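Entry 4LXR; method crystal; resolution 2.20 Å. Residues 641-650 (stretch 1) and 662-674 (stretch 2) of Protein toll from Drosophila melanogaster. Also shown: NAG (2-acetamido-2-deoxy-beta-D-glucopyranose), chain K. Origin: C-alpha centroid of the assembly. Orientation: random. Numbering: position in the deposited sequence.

Stretch 1 (641-650) MQLMELHLEN
Stretch 2 (662-674) PGYESVTSLHLAG

Parallel β-strands pair by letting every second residue of one strand give its NH and CO to its neighbour, and these two segments of Drosophila Toll are a compact example. Strand 643-647 and strand 669-671 run in the same direction, their axes inclined by 12° and approaching to 4.9 Å. Glu645 pairs with Ser669, Leu646 with Leu670 and His647 with His671, at CA-CA separations of 4.6, 5.2 and 5.0 Å. Both strands are extended, with phi from -142° to -95° and psi from 95° to 146°.

The backbone ladder alternates between the two stretches. Leu646 N donates to Ser669 O (2.8 Å), His671 N to Leu646 O (3.1 Å), and Leu648 N to His671 O (3.0 Å). Past the strands, the register persists: Asn650 N donates to Ala673 O at 2.8 Å. At the opposite end Met644 O accepts from both Thr668 N (2.9 Å) and Ser669 N (3.1 Å). A side chain extends the ladder here, for Thr668, with chi1 p and its CB directed toward stretch 1, places OG1 3.0 Å from Met644 N, which donates to it almost linearly (169°).

Where Asn650 (phi/psi 52/39) meets Gly674 (87/38), both backbones have positive phi. The Asn650 CA to Gly674 O contact of 3.3 Å is of the CA-H...O type, as is Glu649 CA to Ala673 O, also 3.3 Å. Glycine fits this site: an ideal CB would lie 2.1 Å from Asn650 ND2.

Apolar packing gathers on the face carrying Leu646 and Leu670. Leu646 (chi1 t, chi2 p) brings CD2 to 3.6 Å from CD2 of Leu670 (m, t), 4.1 Å from Val667 CG2 and 4.0 Å from Tyr664 CD1, at the edge of the tyrosine ring. Met644, extended with all three chi angles t, sets SD 4.0 Å from Val667 CG2 and reaches Gly663 O with CE at 3.5 Å. Beyond the strands, Leu648 CD1 meets Leu672 CD2 at 3.9 Å, both residues m, t.

The face with Glu645, Ser669 and the histidines is polar and aromatic. His647 (chi1 -76°, chi2 -88°) and His671 (chi1 -53°, chi2 -94°) form an offset stack, ring centroids 3.9 Å apart and planes at 7°, so the flat rings meet face to face, with His671 CG over one face of His647. Carboxylates hold the His647 ring from both nitrogens: NE2 donates to Glu645 OE2 (3.0 Å) and ND1 to Glu649 OE1 (2.7 Å). Both N-H bonds lie in the ring plane, leaving that face free for the stack.

Finally, Ser666 OG donates to O7 of the N-acetylglucosamine at 3.0 Å.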

# COMPACT_ATOMS: atom_id res chain seq x y z
N MET A 641 -0.23 50.16 -7.90
CA MET A 641 1.04 49.89 -8.56
C MET A 641 2.07 50.94 -8.19
O MET A 641 1.72 52.09 -7.94
CB MET A 641 0.85 49.86 -10.08
CG MET A 641 -0.14 48.81 -10.54
SD MET A 641 0.38 47.17 -10.01
CE MET A 641 1.43 46.69 -11.37
N GLN A 642 3.33 50.54 -8.15
CA GLN A 642 4.41 51.46 -7.76
C GLN A 642 5.38 51.80 -8.90
O GLN A 642 5.92 52.90 -8.95
CB GLN A 642 5.18 50.90 -6.57
CG GLN A 642 4.32 50.65 -5.34
CD GLN A 642 5.00 49.76 -4.33
OE1 GLN A 642 6.06 49.20 -4.60
NE2 GLN A 642 4.41 49.64 -3.15
N LEU A 643 5.60 50.84 -9.80
CA LEU A 643 6.55 51.00 -10.88
C LEU A 643 5.87 50.86 -12.25
O LEU A 643 4.95 50.06 -12.42
CB LEU A 643 7.63 49.93 -10.77
CG LEU A 643 8.36 49.78 -9.44
CD1 LEU A 643 9.25 48.55 -9.50
CD2 LEU A 643 9.18 51.03 -9.09
N MET A 644 6.37 51.61 -13.23
CA MET A 644 5.85 51.54 -14.59
C MET A 644 7.03 51.67 -15.56
O MET A 644 7.64 52.75 -15.65
CB MET A 644 4.83 52.65 -14.82
CG MET A 644 4.22 52.71 -16.20
SD MET A 644 2.89 53.93 -16.25
CE MET A 644 2.21 53.68 -17.89
N GLU A 645 7.36 50.59 -16.25
CA GLU A 645 8.51 50.58 -17.14
C GLU A 645 8.07 50.73 -18.58
O GLU A 645 7.28 49.95 -19.08
CB GLU A 645 9.33 49.30 -16.99
CG GLU A 645 9.73 48.95 -15.58
CD GLU A 645 10.60 47.71 -15.51
OE1 GLU A 645 11.06 47.36 -14.40
OE2 GLU A 645 10.84 47.09 -16.57
N LEU A 646 8.57 51.75 -19.25
CA LEU A 646 8.17 51.97 -20.63
C LEU A 646 9.32 51.60 -21.54
O LEU A 646 10.30 52.33 -21.65
CB LEU A 646 7.75 53.42 -20.84
CG LEU A 646 7.34 53.89 -22.23
CD1 LEU A 646 6.19 53.04 -22.82
CD2 LEU A 646 6.95 55.34 -22.12
N HIS A 647 9.21 50.43 -22.15
CA HIS A 647 10.25 49.89 -23.01
C HIS A 647 10.01 50.23 -24.48
O HIS A 647 9.09 49.71 -25.11
CB HIS A 647 10.39 48.38 -22.79
CG HIS A 647 11.09 48.03 -21.51
ND1 HIS A 647 12.46 47.89 -21.42
CD2 HIS A 647 10.62 47.80 -20.26
CE1 HIS A 647 12.80 47.59 -20.18
NE2 HIS A 647 11.69 47.52 -19.46
N LEU A 648 10.84 51.13 -24.99
CA LEU A 648 10.70 51.64 -26.35
C LEU A 648 12.02 51.50 -27.10
O LEU A 648 12.27 52.22 -28.08
CB LEU A 648 10.22 53.09 -26.33
CG LEU A 648 8.80 53.32 -25.77
CD1 LEU A 648 8.48 54.79 -25.61
CD2 LEU A 648 7.76 52.65 -26.67
N GLU A 649 12.86 50.58 -26.65
CA GLU A 649 14.16 50.31 -27.27
C GLU A 649 14.13 50.08 -28.78
O GLU A 649 13.22 49.43 -29.31
CB GLU A 649 14.86 49.11 -26.62
CG GLU A 649 15.26 49.31 -25.17
CD GLU A 649 14.18 48.85 -24.21
OE1 GLU A 649 14.54 48.47 -23.07
OE2 GLU A 649 12.98 48.86 -24.59
N ASN A 650 15.16 50.61 -29.44
CA ASN A 650 15.36 50.41 -30.88
C ASN A 650 14.16 50.75 -31.76
O ASN A 650 13.88 50.05 -32.73
CB ASN A 650 15.92 49.01 -31.17
CG ASN A 650 17.26 48.75 -30.47
OD1 ASN A 650 17.50 47.67 -29.92
ND2 ASN A 650 18.15 49.74 -30.50
N PRO A 662 -1.57 61.60 -19.93
CA PRO A 662 -2.18 60.47 -19.22
C PRO A 662 -1.43 59.16 -19.45
O PRO A 662 -1.05 58.86 -20.59
CB PRO A 662 -3.61 60.40 -19.80
CG PRO A 662 -3.66 61.40 -20.93
CD PRO A 662 -2.58 62.40 -20.66
N GLY A 663 -1.22 58.39 -18.38
CA GLY A 663 -0.42 57.18 -18.42
C GLY A 663 1.07 57.47 -18.36
O GLY A 663 1.75 57.13 -17.39
N TYR A 664 1.57 58.13 -19.40
CA TYR A 664 2.97 58.54 -19.51
C TYR A 664 3.43 59.38 -18.31
O TYR A 664 4.63 59.41 -18.00
CB TYR A 664 3.17 59.31 -20.83
CG TYR A 664 4.57 59.84 -21.06
CD1 TYR A 664 5.55 59.06 -21.65
CD2 TYR A 664 4.92 61.14 -20.69
CE1 TYR A 664 6.82 59.54 -21.88
CE2 TYR A 664 6.20 61.64 -20.91
CZ TYR A 664 7.14 60.83 -21.50
OH TYR A 664 8.43 61.30 -21.72
N GLU A 665 2.50 60.05 -17.64
CA GLU A 665 2.84 60.89 -16.48
C GLU A 665 3.29 60.11 -15.25
O GLU A 665 3.83 60.68 -14.31
CB GLU A 665 1.65 61.77 -16.10
CG GLU A 665 0.44 61.01 -15.57
CD GLU A 665 -0.68 61.93 -15.13
OE1 GLU A 665 -0.48 63.16 -15.13
OE2 GLU A 665 -1.77 61.42 -14.78
N SER A 666 3.05 58.80 -15.26
CA SER A 666 3.28 57.96 -14.07
C SER A 666 4.42 56.99 -14.27
O SER A 666 4.71 56.19 -13.39
CB SER A 666 2.01 57.16 -13.77
OG SER A 666 0.86 57.95 -13.94
N VAL A 667 5.03 57.03 -15.46
CA VAL A 667 6.16 56.18 -15.79
C VAL A 667 7.32 56.42 -14.82
O VAL A 667 7.68 57.56 -14.53
CB VAL A 667 6.66 56.48 -17.23
CG1 VAL A 667 8.06 55.89 -17.46
CG2 VAL A 667 5.65 55.97 -18.26
N THR A 668 7.90 55.33 -14.31
CA THR A 668 9.03 55.44 -13.40
C THR A 668 10.35 55.05 -14.07
O THR A 668 11.44 55.33 -13.56
CB THR A 668 8.83 54.59 -12.14
OG1 THR A 668 8.78 53.20 -12.49
CG2 THR A 668 7.55 54.97 -11.45
N SER A 669 10.26 54.41 -15.23
CA SER A 669 11.45 53.93 -15.92
C SER A 669 11.27 54.14 -17.41
O SER A 669 10.36 53.56 -18.02
CB SER A 669 11.65 52.44 -15.63
OG SER A 669 13.01 52.13 -15.45
N LEU A 670 12.13 54.96 -18.01
CA LEU A 670 12.13 55.18 -19.44
C LEU A 670 13.32 54.48 -20.07
O LEU A 670 14.47 54.82 -19.78
CB LEU A 670 12.19 56.67 -19.77
CG LEU A 670 10.90 57.47 -19.70
CD1 LEU A 670 11.15 58.97 -19.85
CD2 LEU A 670 9.92 56.96 -20.76
N HIS A 671 13.05 53.50 -20.92
CA HIS A 671 14.09 52.73 -21.59
C HIS A 671 14.02 53.07 -23.07
O HIS A 671 13.22 52.49 -23.82
CB HIS A 671 13.87 51.23 -21.36
CG HIS A 671 13.73 50.87 -19.92
ND1 HIS A 671 14.80 50.46 -19.15
CD2 HIS A 671 12.66 50.89 -19.09
CE1 HIS A 671 14.39 50.22 -17.91
NE2 HIS A 671 13.09 50.47 -17.86
N LEU A 672 14.85 54.04 -23.46
CA LEU A 672 14.75 54.63 -24.78
C LEU A 672 15.99 54.42 -25.63
O LEU A 672 16.19 55.12 -26.61
CB LEU A 672 14.48 56.14 -24.63
CG LEU A 672 13.33 56.48 -23.68
CD1 LEU A 672 13.28 57.98 -23.41
CD2 LEU A 672 11.99 55.99 -24.27
N ALA A 673 16.83 53.46 -25.27
CA ALA A 673 18.05 53.23 -26.05
C ALA A 673 17.72 52.93 -27.51
O ALA A 673 16.84 52.12 -27.80
CB ALA A 673 18.88 52.10 -25.44
N GLY A 674 18.42 53.61 -28.41
CA GLY A 674 18.32 53.30 -29.83
C GLY A 674 17.20 54.01 -30.55
O GLY A 674 16.56 53.44 -31.42
C1 NAG K . 3.94 59.43 -8.43
C2 NAG K . 2.46 59.62 -8.75
C3 NAG K . 1.69 59.96 -7.48
C4 NAG K . 1.93 58.89 -6.42
C5 NAG K . 3.43 58.69 -6.19
C6 NAG K . 3.73 57.54 -5.27
C7 NAG K . 1.83 60.37 -11.00
C8 NAG K . 1.67 61.55 -11.91
N2 NAG K . 2.26 60.64 -9.77
O3 NAG K . 0.30 60.06 -7.77
O4 NAG K . 1.30 59.28 -5.21
O5 NAG K . 4.10 58.42 -7.43
O6 NAG K . 3.65 56.30 -5.95
O7 NAG K . 1.58 59.22 -11.37